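Local coordinates for uncharacterized protein conserved in bacteria (Streptococcus suis, PDB 4FZ4) that probably binds glycosaminoglycans as the 18 kDa domain of a surface antigen that mediates attachment of the bacterium to host cells, at residues 16-19 with 20-24; 40-43 with 44-48; 53-56 with 57-60; 83-86 with 87-90. All coordinates share one frame; numbering follows the deposited sequence.

Interaction 1 of 4, residues 16-19 with 20-24; sequences LEKE and LGELD
Leu16 O takes the N-H of Leu20 at 2.9 Å, the shortest polar bond between residues 16-19 and 20-24 and a regular i to i+4 bond of the alpha-helix. The bond is nearly straight, 162° at the hydrogen, and three further bonds of the same kind follow it: Gly21 N to Glu17 O, more bent than the first, then Glu22 N to Lys18 O and Leu23 N to Glu19 O. The side chain of Leu20 also leans back over the preceding turn: its CG is 3.2 Å from Leu16 O, so this carbonyl oxygen is roofed by an isobutyl group as well as bonded to the backbone.

Two acidic side chains meet on the outward side of the helix. A bend at the second torsion of Glu19 (chi2 -65°) folds its carboxylate to where the extended Glu22, reaching back, meets it. Glu19 OE2 and Glu22 OE1 come within 3.6 Å, their carboxylate planes 44° apart. Two like charges at this distance would be expected to raise the proton affinity of one or the other. Glu22 OE1 also lies 4.3 Å from CG of Lys18, so the aliphatic part of the lysine flanks the carboxylate.

Leu16, Leu20 and Leu23 belong to the inward-facing side of helix 3-23. Leu16 and Leu20 rest on Ile80 of helix 66-95, Leu16 also meets Met53 of helix 36-55, and Leu20 and Leu23 pack against Trp42 of that same helix.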
loop_
_atom_site.group_PDB
_atom_site.type_symbol
_atom_site.label_atom_id
_atom_site.label_comp_id
_atom_site.label_asym_id
_atom_site.label_seq_id
_atom_site.Cartn_x
_atom_site.Cartn_y
_atom_site.Cartn_z
ATOM N N LEU A 16 2.411 -11.549 3.528
ATOM C CA LEU A 16 1.969 -10.808 2.346
ATOM C C LEU A 16 0.699 -11.408 1.774
ATOM O O LEU A 16 -0.120 -10.697 1.180
ATOM C CB LEU A 16 3.049 -10.815 1.276
ATOM C CG LEU A 16 4.295 -10.016 1.630
ATOM C CD1 LEU A 16 5.420 -10.434 0.700
ATOM C CD2 LEU A 16 4.009 -8.516 1.512
ATOM N N GLU A 17 0.545 -12.720 1.941
ATOM C CA GLU A 17 -0.643 -13.417 1.454
ATOM C C GLU A 17 -1.845 -12.955 2.260
ATOM O O GLU A 17 -2.933 -12.755 1.720
ATOM C CB GLU A 17 -0.487 -14.934 1.611
ATOM C CG GLU A 17 0.621 -15.547 0.770
ATOM C CD GLU A 17 0.690 -17.058 0.909
ATOM O OE1 GLU A 17 0.721 -17.554 2.057
ATOM O OE2 GLU A 17 0.721 -17.749 -0.129
ATOM N N LYS A 18 -1.637 -12.790 3.562
ATOM C CA LYS A 18 -2.693 -12.346 4.458
ATOM C C LYS A 18 -3.045 -10.902 4.124
ATOM O O LYS A 18 -4.219 -10.539 4.060
ATOM C CB LYS A 18 -2.227 -12.463 5.910
ATOM C CG LYS A 18 -3.235 -11.963 6.931
ATOM C CD LYS A 18 -2.941 -12.505 8.322
ATOM C CE LYS A 18 -3.097 -14.027 8.358
ATOM N NZ LYS A 18 -2.891 -14.629 9.712
ATOM N N GLU A 19 -2.019 -10.090 3.892
ATOM C CA GLU A 19 -2.199 -8.686 3.551
ATOM C C GLU A 19 -2.998 -8.518 2.269
ATOM O O GLU A 19 -3.919 -7.699 2.201
ATOM C CB GLU A 19 -0.843 -8.003 3.393
ATOM C CG GLU A 19 -0.040 -7.887 4.674
ATOM C CD GLU A 19 -0.701 -6.981 5.695
ATOM O OE1 GLU A 19 -0.066 -6.690 6.732
ATOM O OE2 GLU A 19 -1.852 -6.561 5.464
ATOM N N LEU A 20 -2.633 -9.279 1.243
ATOM C CA LEU A 20 -3.346 -9.198 -0.024
ATOM C C LEU A 20 -4.769 -9.685 0.168
ATOM O O LEU A 20 -5.684 -9.227 -0.520
ATOM C CB LEU A 20 -2.649 -10.032 -1.100
ATOM C CG LEU A 20 -1.299 -9.434 -1.517
ATOM C CD1 LEU A 20 -0.530 -10.393 -2.426
ATOM C CD2 LEU A 20 -1.544 -8.090 -2.179
ATOM N N GLY A 21 -4.947 -10.607 1.115
ATOM C CA GLY A 21 -6.268 -11.139 1.394
ATOM C C GLY A 21 -7.187 -10.049 1.915
ATOM O O GLY A 21 -8.342 -9.938 1.504
ATOM N N GLU A 22 -6.663 -9.235 2.822
ATOM C CA GLU A 22 -7.431 -8.144 3.399
ATOM C C GLU A 22 -7.630 -6.997 2.409
ATOM O O GLU A 22 -8.658 -6.317 2.429
ATOM C CB GLU A 22 -6.734 -7.663 4.662
ATOM C CG GLU A 22 -6.541 -8.804 5.643
ATOM C CD GLU A 22 -5.958 -8.365 6.965
ATOM O OE1 GLU A 22 -4.768 -7.984 7.006
ATOM O OE2 GLU A 22 -6.701 -8.401 7.968
ATOM N N LEU A 23 -6.650 -6.789 1.537
ATOM C CA LEU A 23 -6.745 -5.734 0.532
ATOM C C LEU A 23 -7.958 -6.084 -0.322
ATOM O O LEU A 23 -8.720 -5.210 -0.745
ATOM C CB LEU A 23 -5.492 -5.723 -0.346
ATOM C CG LEU A 23 -5.042 -4.489 -1.152
ATOM C CD1 LEU A 23 -4.909 -4.891 -2.599
ATOM C CD2 LEU A 23 -5.992 -3.309 -0.985
ATOM N N ASP A 24 -8.130 -7.380 -0.558
ATOM C CA ASP A 24 -9.240 -7.870 -1.367
ATOM C C ASP A 24 -10.619 -7.524 -0.816
ATOM O O ASP A 24 -11.595 -7.527 -1.558
ATOM C CB ASP A 24 -9.139 -9.381 -1.549
ATOM C CG ASP A 24 -8.934 -9.771 -2.991
ATOM O OD1 ASP A 24 -7.851 -9.474 -3.538
ATOM O OD2 ASP A 24 -9.864 -10.364 -3.580
#

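Interaction 2 of 4, residues 40-43 with 44-48; sequences ALWE and EFLRI
The indole of Trp42 carries Leu46 CB over one face, 4.2 Å above the plane and displaced toward the rim, while CB of Phe45 approaches CE3 of Trp42 obliquely at 4.0 Å. The phenyl ring of Phe45 in turn meets Leu41, whose CG lies 3.3 Å from CE2 of that ring. These are i to i+3 and i to i+4 contacts along a single alpha-helix, 36-55, and they illustrate how one helix can serve two different neighbourhoods at once. The buried Trp42 swings its CG away from its own amide N (chi1 170°) and reaches Ile80 of helix 66-95 and Tyr29 of a loop. Phe45 and Leu41 lie further round: Phe45 touches Gln79 and is close to a nitrate ion, probably from the crystallisation liquor, whereas Leu41 meets Ala119 and other loop residues.

Among the backbone bonds, Leu46 N to Trp42 O is the shortest at 2.7 Å. The amide of Glu44 is shared: it gives a bond to Ala40 O and a weak one to Leu41 O.

The solvent side is charged. Glu43 turns its OE2 to Lys39, one turn back, in a salt bridge. Glu44 bends at its second torsion (chi2 -58°) and forms a salt bridge through OE1 to Arg47 NH2, whose modelled length is doubtfully short. Its other oxygen, OE2, accepts at 3.1 Å from a water that also donates to Ala40 O.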
loop_
_atom_site.group_PDB
_atom_site.type_symbol
_atom_site.label_atom_id
_atom_site.label_comp_id
_atom_site.label_asym_id
_atom_site.label_seq_id
_atom_site.Cartn_x
_atom_site.Cartn_y
_atom_site.Cartn_z
ATOM N N ALA A 40 -2.519 1.743 -12.416
ATOM C CA ALA A 40 -1.481 1.102 -13.219
ATOM C C ALA A 40 -0.230 0.869 -12.394
ATOM O O ALA A 40 0.517 -0.083 -12.634
ATOM C CB ALA A 40 -1.148 1.959 -14.436
ATOM N N LEU A 41 0.009 1.740 -11.419
ATOM C CA LEU A 41 1.184 1.592 -10.565
ATOM C C LEU A 41 0.997 0.347 -9.695
ATOM O O LEU A 41 1.865 -0.523 -9.633
ATOM C CB LEU A 41 1.360 2.834 -9.690
ATOM C CG LEU A 41 2.724 2.964 -9.021
ATOM C CD1 LEU A 41 3.805 2.932 -10.095
ATOM C CD2 LEU A 41 2.785 4.261 -8.215
ATOM N N TRP A 42 -0.153 0.261 -9.038
ATOM C CA TRP A 42 -0.450 -0.891 -8.200
ATOM C C TRP A 42 -0.395 -2.182 -9.026
ATOM O O TRP A 42 0.121 -3.204 -8.571
ATOM C CB TRP A 42 -1.838 -0.743 -7.566
ATOM C CG TRP A 42 -2.291 -2.003 -6.901
ATOM C CD1 TRP A 42 -3.435 -2.702 -7.164
ATOM C CD2 TRP A 42 -1.581 -2.749 -5.905
ATOM N NE1 TRP A 42 -3.477 -3.840 -6.396
ATOM C CE2 TRP A 42 -2.351 -3.895 -5.615
ATOM C CE3 TRP A 42 -0.367 -2.560 -5.232
ATOM C CZ2 TRP A 42 -1.950 -4.856 -4.679
ATOM C CZ3 TRP A 42 0.036 -3.513 -4.297
ATOM C CH2 TRP A 42 -0.757 -4.651 -4.031
ATOM N N GLU A 43 -0.934 -2.122 -10.241
ATOM C CA GLU A 43 -0.958 -3.270 -11.148
ATOM C C GLU A 43 0.444 -3.834 -11.318
ATOM O O GLU A 43 0.637 -5.049 -11.354
ATOM C CB GLU A 43 -1.487 -2.845 -12.520
ATOM C CG GLU A 43 -2.576 -3.718 -13.082
ATOM C CD GLU A 43 -3.938 -3.066 -12.993
ATOM O OE1 GLU A 43 -4.422 -2.858 -11.861
ATOM O OE2 GLU A 43 -4.519 -2.750 -14.057
ATOM N N GLU A 44 1.415 -2.932 -11.427
ATOM C CA GLU A 44 2.811 -3.304 -11.607
ATOM C C GLU A 44 3.412 -3.880 -10.342
ATOM O O GLU A 44 4.108 -4.898 -10.387
ATOM C CB GLU A 44 3.627 -2.090 -12.054
ATOM C CG GLU A 44 3.151 -1.508 -13.362
ATOM C CD GLU A 44 3.188 -2.522 -14.490
ATOM O OE1 GLU A 44 4.302 -2.874 -14.934
ATOM O OE2 GLU A 44 2.105 -2.973 -14.924
ATOM N N PHE A 45 3.168 -3.219 -9.214
ATOM C CA PHE A 45 3.699 -3.710 -7.948
ATOM C C PHE A 45 3.095 -5.097 -7.679
ATOM O O PHE A 45 3.765 -5.984 -7.136
ATOM C CB PHE A 45 3.350 -2.757 -6.790
ATOM C CG PHE A 45 4.011 -1.392 -6.881
ATOM C CD1 PHE A 45 5.342 -1.260 -7.258
ATOM C CD2 PHE A 45 3.308 -0.244 -6.543
ATOM C CE1 PHE A 45 5.964 0.002 -7.298
ATOM C CE2 PHE A 45 3.923 1.020 -6.577
ATOM C CZ PHE A 45 5.249 1.135 -6.956
ATOM N N LEU A 46 1.833 -5.284 -8.072
ATOM C CA LEU A 46 1.154 -6.574 -7.867
ATOM C C LEU A 46 1.840 -7.659 -8.680
ATOM O O LEU A 46 2.242 -8.701 -8.148
ATOM C CB LEU A 46 -0.311 -6.484 -8.280
ATOM C CG LEU A 46 -1.152 -7.762 -8.202
ATOM C CD1 LEU A 46 -0.978 -8.464 -6.869
ATOM C CD2 LEU A 46 -2.598 -7.385 -8.397
ATOM N N ARG A 47 1.975 -7.397 -9.974
ATOM C CA ARG A 47 2.625 -8.326 -10.879
ATOM C C ARG A 47 4.046 -8.604 -10.387
ATOM O O ARG A 47 4.473 -9.746 -10.327
ATOM C CB ARG A 47 2.647 -7.732 -12.293
ATOM C CG ARG A 47 3.444 -8.534 -13.316
ATOM C CD ARG A 47 3.375 -7.880 -14.695
ATOM N NE ARG A 47 3.909 -6.516 -14.705
ATOM C CZ ARG A 47 5.197 -6.211 -14.553
ATOM N NH1 ARG A 47 6.093 -7.180 -14.380
ATOM N NH2 ARG A 47 5.593 -4.940 -14.581
ATOM N N ILE A 48 4.769 -7.555 -10.012
ATOM C CA ILE A 48 6.141 -7.707 -9.532
ATOM C C ILE A 48 6.226 -8.406 -8.176
ATOM O O ILE A 48 7.102 -9.248 -7.953
ATOM C CB ILE A 48 6.826 -6.333 -9.432
ATOM C CG1 ILE A 48 6.862 -5.685 -10.822
ATOM C CG2 ILE A 48 8.225 -6.487 -8.847
ATOM C CD1 ILE A 48 7.499 -4.313 -10.863
HETATM O O HOH W 1 -0.274 -1.149 -15.492
#

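Interaction 3 of 4, residues 53-56 with 57-60; sequences MDYA and SKMK
Met53 O receives the hydroxyl of Ser57, OG, at 3.0 Å, and Asp54 O receives the amide of Lys58, as helix 36-55 gives way to a loop. The serine bond lies in the carbonyl plane of Met53; with OG beside its own backbone N (chi1 -62°), the hydroxyl is turned back toward the last helical turn. Lys58 N reaches Asp54 O at 3.3 Å, with a fairly straight approach of 159°. The polar ends of residues 53-56 are satisfied beyond this turn: Asp54 OD1 forms a salt bridge with Lys50, and Tyr55 OH is hydrogen-bonded to Asp63 OD1, tying the helix to the far part of the loop.

Around the Tyr55 ring the contacts are apolar. Lys58 brings its CE obliquely to within 3.7 Å of Tyr55 CD1, so the aliphatic end of the lysine chain, at CE, lies against the ring. On the other side of the ring outline, Met59 CG lies 3.6 Å from Tyr55 CE2. Met59 SD sits in the ring plane, 4.9 Å from the centroid of the Tyr55 ring, giving an edge-on Met-aromatic contact between side chains that cross at about a right angle.

Beneath this turn, Met53 reaches Val13 of helix 3-23 and Phe76 of helix 66-95. Ala56 touches both Val9 and Leu73, on the same two helices, Tyr55 lies on Val69, and Met59 meets Phe66 near the start of helix 66-95.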
loop_
_atom_site.group_PDB
_atom_site.type_symbol
_atom_site.label_atom_id
_atom_site.label_comp_id
_atom_site.label_asym_id
_atom_site.label_seq_id
_atom_site.Cartn_x
_atom_site.Cartn_y
_atom_site.Cartn_z
ATOM N N MET A 53 7.306 -13.282 -4.620
ATOM C CA MET A 53 6.968 -14.233 -3.567
ATOM C C MET A 53 6.869 -15.664 -4.078
ATOM O O MET A 53 7.059 -16.603 -3.314
ATOM C CB MET A 53 5.703 -13.808 -2.794
ATOM C CG MET A 53 4.507 -13.355 -3.607
ATOM S SD MET A 53 3.475 -12.187 -2.633
ATOM C CE MET A 53 2.746 -13.261 -1.443
ATOM N N ASP A 54 6.600 -15.838 -5.368
ATOM C CA ASP A 54 6.547 -17.185 -5.926
ATOM C C ASP A 54 7.980 -17.693 -5.871
ATOM O O ASP A 54 8.240 -18.843 -5.505
ATOM C CB ASP A 54 6.072 -17.174 -7.382
ATOM C CG ASP A 54 4.587 -16.864 -7.519
ATOM O OD1 ASP A 54 3.853 -16.929 -6.501
ATOM O OD2 ASP A 54 4.151 -16.571 -8.654
ATOM N N TYR A 55 8.905 -16.802 -6.231
ATOM C CA TYR A 55 10.335 -17.087 -6.239
ATOM C C TYR A 55 10.846 -17.354 -4.833
ATOM O O TYR A 55 11.650 -18.260 -4.623
ATOM C CB TYR A 55 11.106 -15.901 -6.822
ATOM C CG TYR A 55 12.583 -16.178 -7.057
ATOM C CD1 TYR A 55 13.057 -16.499 -8.330
ATOM C CD2 TYR A 55 13.499 -16.141 -6.007
ATOM C CE1 TYR A 55 14.403 -16.775 -8.550
ATOM C CE2 TYR A 55 14.844 -16.419 -6.215
ATOM C CZ TYR A 55 15.291 -16.734 -7.488
ATOM O OH TYR A 55 16.625 -17.008 -7.705
ATOM N N ALA A 56 10.386 -16.559 -3.868
ATOM C CA ALA A 56 10.821 -16.722 -2.482
ATOM C C ALA A 56 10.404 -18.082 -1.932
ATOM O O ALA A 56 10.825 -18.481 -0.844
ATOM C CB ALA A 56 10.249 -15.599 -1.616
ATOM N N SER A 57 9.566 -18.783 -2.688
ATOM C CA SER A 57 9.096 -20.109 -2.302
ATOM C C SER A 57 10.052 -21.147 -2.890
ATOM O O SER A 57 10.526 -22.040 -2.183
ATOM C CB SER A 57 7.674 -20.335 -2.825
ATOM O OG SER A 57 6.773 -19.398 -2.256
ATOM N N LYS A 58 10.335 -21.016 -4.185
ATOM C CA LYS A 58 11.250 -21.922 -4.872
ATOM C C LYS A 58 12.675 -21.387 -4.735
ATOM O O LYS A 58 13.570 -21.775 -5.487
ATOM C CB LYS A 58 10.901 -22.030 -6.363
ATOM C CG LYS A 58 11.220 -20.780 -7.165
ATOM C CD LYS A 58 11.490 -21.091 -8.635
ATOM C CE LYS A 58 11.854 -19.819 -9.390
ATOM N NZ LYS A 58 12.260 -20.039 -10.801
ATOM N N MET A 59 12.871 -20.486 -3.777
ATOM C CA MET A 59 14.179 -19.887 -3.533
ATOM C C MET A 59 14.843 -20.589 -2.356
ATOM O O MET A 59 14.194 -20.865 -1.345
ATOM C CB MET A 59 14.024 -18.389 -3.226
ATOM C CG MET A 59 15.316 -17.655 -2.894
ATOM S SD MET A 59 15.071 -15.882 -2.554
ATOM C CE MET A 59 14.652 -15.946 -0.807
ATOM N N LYS A 60 16.135 -20.877 -2.495
ATOM C CA LYS A 60 16.895 -21.542 -1.442
ATOM C C LYS A 60 17.890 -20.619 -0.739
ATOM O O LYS A 60 18.414 -19.674 -1.332
ATOM C CB LYS A 60 17.620 -22.758 -2.019
ATOM C CG LYS A 60 18.229 -22.517 -3.387
ATOM C CD LYS A 60 18.579 -23.832 -4.065
ATOM C CE LYS A 60 17.342 -24.702 -4.244
ATOM N NZ LYS A 60 16.284 -24.016 -5.046
#

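Interaction 4 of 4, residues 83-86 with 87-90; sequences ENYI and RQVA
Glu83 OE2 is gripped side-on by two nitrogens of Arg87, NE at 2.7 Å and NH2 at 2.9 Å, in a salt bridge spanning one helical turn. The oxygen lies in the guanidinium plane, yet the carboxylate stands at 90° to that plane. NE comes in from above the carboxylate, and NH2 uses the anti lone pair. A bend in the glutamate (chi2 66°) and an extended arginine chain bring the two groups together. Each has a further partner that fixes its rotation: Glu83 OE1 bonds to Tyr29 OH, and Arg87 NH1 to Val26 O. A charged pair held so closely in largely buried surroundings would be expected to stay ionised.

Helix 66-95, the long helix that helices 3-23, 36-55 and 123-152 all contact in this all-helical domain, is closely surrounded on more than one side here. Toward helix 36-55, Trp42 touches both members of the salt bridge and Ile86 meets Tyr29 and Gln38. Elsewhere on the helix, Val89 packs among Ile102 and Tyr106 of helix 100-110 and Met138 of helix 123-152.

The looser part is the pair of amides of Asn84 and Gln88, both partly exposed. Gln88 NE2 donates to Asn84 OD1 at 2.5 Å, so short that the exact length is doubtful, with the amide planes turned 71° apart. Beside them Tyr85 is buried: Gln88 NE2 sits at the edge of its ring, 4.1 Å from Tyr85 CD1, and the two side chains run side by side. Beyond them Tyr85 OH bonds to Ser135, while Gln88 OE1 has a weak bond to Lys142, both on helix 123-152.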
loop_
_atom_site.group_PDB
_atom_site.type_symbol
_atom_site.label_atom_id
_atom_site.label_comp_id
_atom_site.label_asym_id
_atom_site.label_seq_id
_atom_site.Cartn_x
_atom_site.Cartn_y
_atom_site.Cartn_z
ATOM N N GLU A 83 -1.944 1.174 -1.682
ATOM C CA GLU A 83 -3.108 0.793 -2.477
ATOM C C GLU A 83 -4.314 0.731 -1.546
ATOM O O GLU A 83 -5.430 1.094 -1.916
ATOM C CB GLU A 83 -2.861 -0.579 -3.111
ATOM C CG GLU A 83 -4.097 -1.259 -3.651
ATOM C CD GLU A 83 -4.719 -0.542 -4.842
ATOM O OE1 GLU A 83 -4.251 0.565 -5.199
ATOM O OE2 GLU A 83 -5.684 -1.089 -5.422
ATOM N N ASN A 84 -4.077 0.272 -0.323
ATOM C CA ASN A 84 -5.137 0.142 0.670
ATOM C C ASN A 84 -5.641 1.528 1.098
ATOM O O ASN A 84 -6.838 1.801 1.062
ATOM C CB ASN A 84 -4.595 -0.629 1.882
ATOM C CG ASN A 84 -5.690 -1.093 2.814
ATOM O OD1 ASN A 84 -6.623 -0.352 3.106
ATOM N ND2 ASN A 84 -5.579 -2.330 3.291
ATOM N N TYR A 85 -4.721 2.390 1.536
ATOM C CA TYR A 85 -5.079 3.748 1.924
ATOM C C TYR A 85 -5.864 4.439 0.819
ATOM O O TYR A 85 -6.902 5.050 1.071
ATOM C CB TYR A 85 -3.826 4.577 2.207
ATOM C CG TYR A 85 -3.088 4.182 3.462
ATOM C CD1 TYR A 85 -3.692 3.353 4.415
ATOM C CD2 TYR A 85 -1.812 4.688 3.734
ATOM C CE1 TYR A 85 -3.059 3.043 5.600
ATOM C CE2 TYR A 85 -1.166 4.384 4.932
ATOM C CZ TYR A 85 -1.803 3.561 5.861
ATOM O OH TYR A 85 -1.212 3.294 7.077
ATOM N N ILE A 86 -5.373 4.342 -0.411
ATOM C CA ILE A 86 -6.055 5.000 -1.511
ATOM C C ILE A 86 -7.446 4.417 -1.787
ATOM O O ILE A 86 -8.384 5.168 -2.079
ATOM C CB ILE A 86 -5.179 5.004 -2.785
ATOM C CG1 ILE A 86 -3.922 5.843 -2.517
ATOM C CG2 ILE A 86 -5.937 5.649 -3.956
ATOM C CD1 ILE A 86 -2.963 5.909 -3.689
ATOM N N ARG A 87 -7.592 3.096 -1.687
ATOM C CA ARG A 87 -8.902 2.498 -1.891
ATOM C C ARG A 87 -9.862 3.045 -0.851
ATOM O O ARG A 87 -11.030 3.275 -1.151
ATOM C CB ARG A 87 -8.857 0.971 -1.774
ATOM C CG ARG A 87 -8.431 0.273 -3.061
ATOM C CD ARG A 87 -8.603 -1.235 -2.978
ATOM N NE ARG A 87 -7.691 -1.908 -3.895
ATOM C CZ ARG A 87 -7.661 -3.220 -4.106
ATOM N NH1 ARG A 87 -8.505 -4.019 -3.465
ATOM N NH2 ARG A 87 -6.769 -3.734 -4.943
ATOM N N GLN A 88 -9.371 3.263 0.371
ATOM C CA GLN A 88 -10.219 3.786 1.448
ATOM C C GLN A 88 -10.653 5.229 1.208
ATOM O O GLN A 88 -11.823 5.558 1.349
ATOM C CB GLN A 88 -9.501 3.681 2.800
ATOM C CG GLN A 88 -9.352 2.240 3.333
ATOM C CD GLN A 88 -8.532 2.193 4.623
ATOM O OE1 GLN A 88 -8.917 2.773 5.638
ATOM N NE2 GLN A 88 -7.393 1.514 4.579
ATOM N N VAL A 89 -9.712 6.090 0.836
ATOM C CA VAL A 89 -10.032 7.489 0.575
ATOM C C VAL A 89 -10.996 7.597 -0.607
ATOM O O VAL A 89 -11.939 8.382 -0.575
ATOM C CB VAL A 89 -8.772 8.293 0.258
ATOM C CG1 VAL A 89 -9.136 9.744 -0.002
ATOM C CG2 VAL A 89 -7.793 8.176 1.407
ATOM N N ALA A 90 -10.762 6.809 -1.650
ATOM C CA ALA A 90 -11.645 6.835 -2.812
ATOM C C ALA A 90 -13.066 6.626 -2.317
ATOM O O ALA A 90 -13.978 7.367 -2.680
ATOM C CB ALA A 90 -11.279 5.731 -3.782
#

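How the interactions relate
Trp42 joins interactions 1, 2 and 4. Its indole meets interaction 1, where Leu23 CD1 comes to 3.6 Å from Trp42 CZ2, and interaction 4, where Glu83 OE2 lies 3.3 Å from Trp42 CD1. Interactions 1 and 4 also touch directly: Leu23 CD2 packs 3.9 Å from Glu83 CG. The centres of these three contacts are about 14 to 15 Å apart, on three different helices. Interaction 3 joins them through interaction 1, with Met53 CE 3.7 Å from Leu16 CB, but stays about 13 Å from interaction 4 at the nearest atoms.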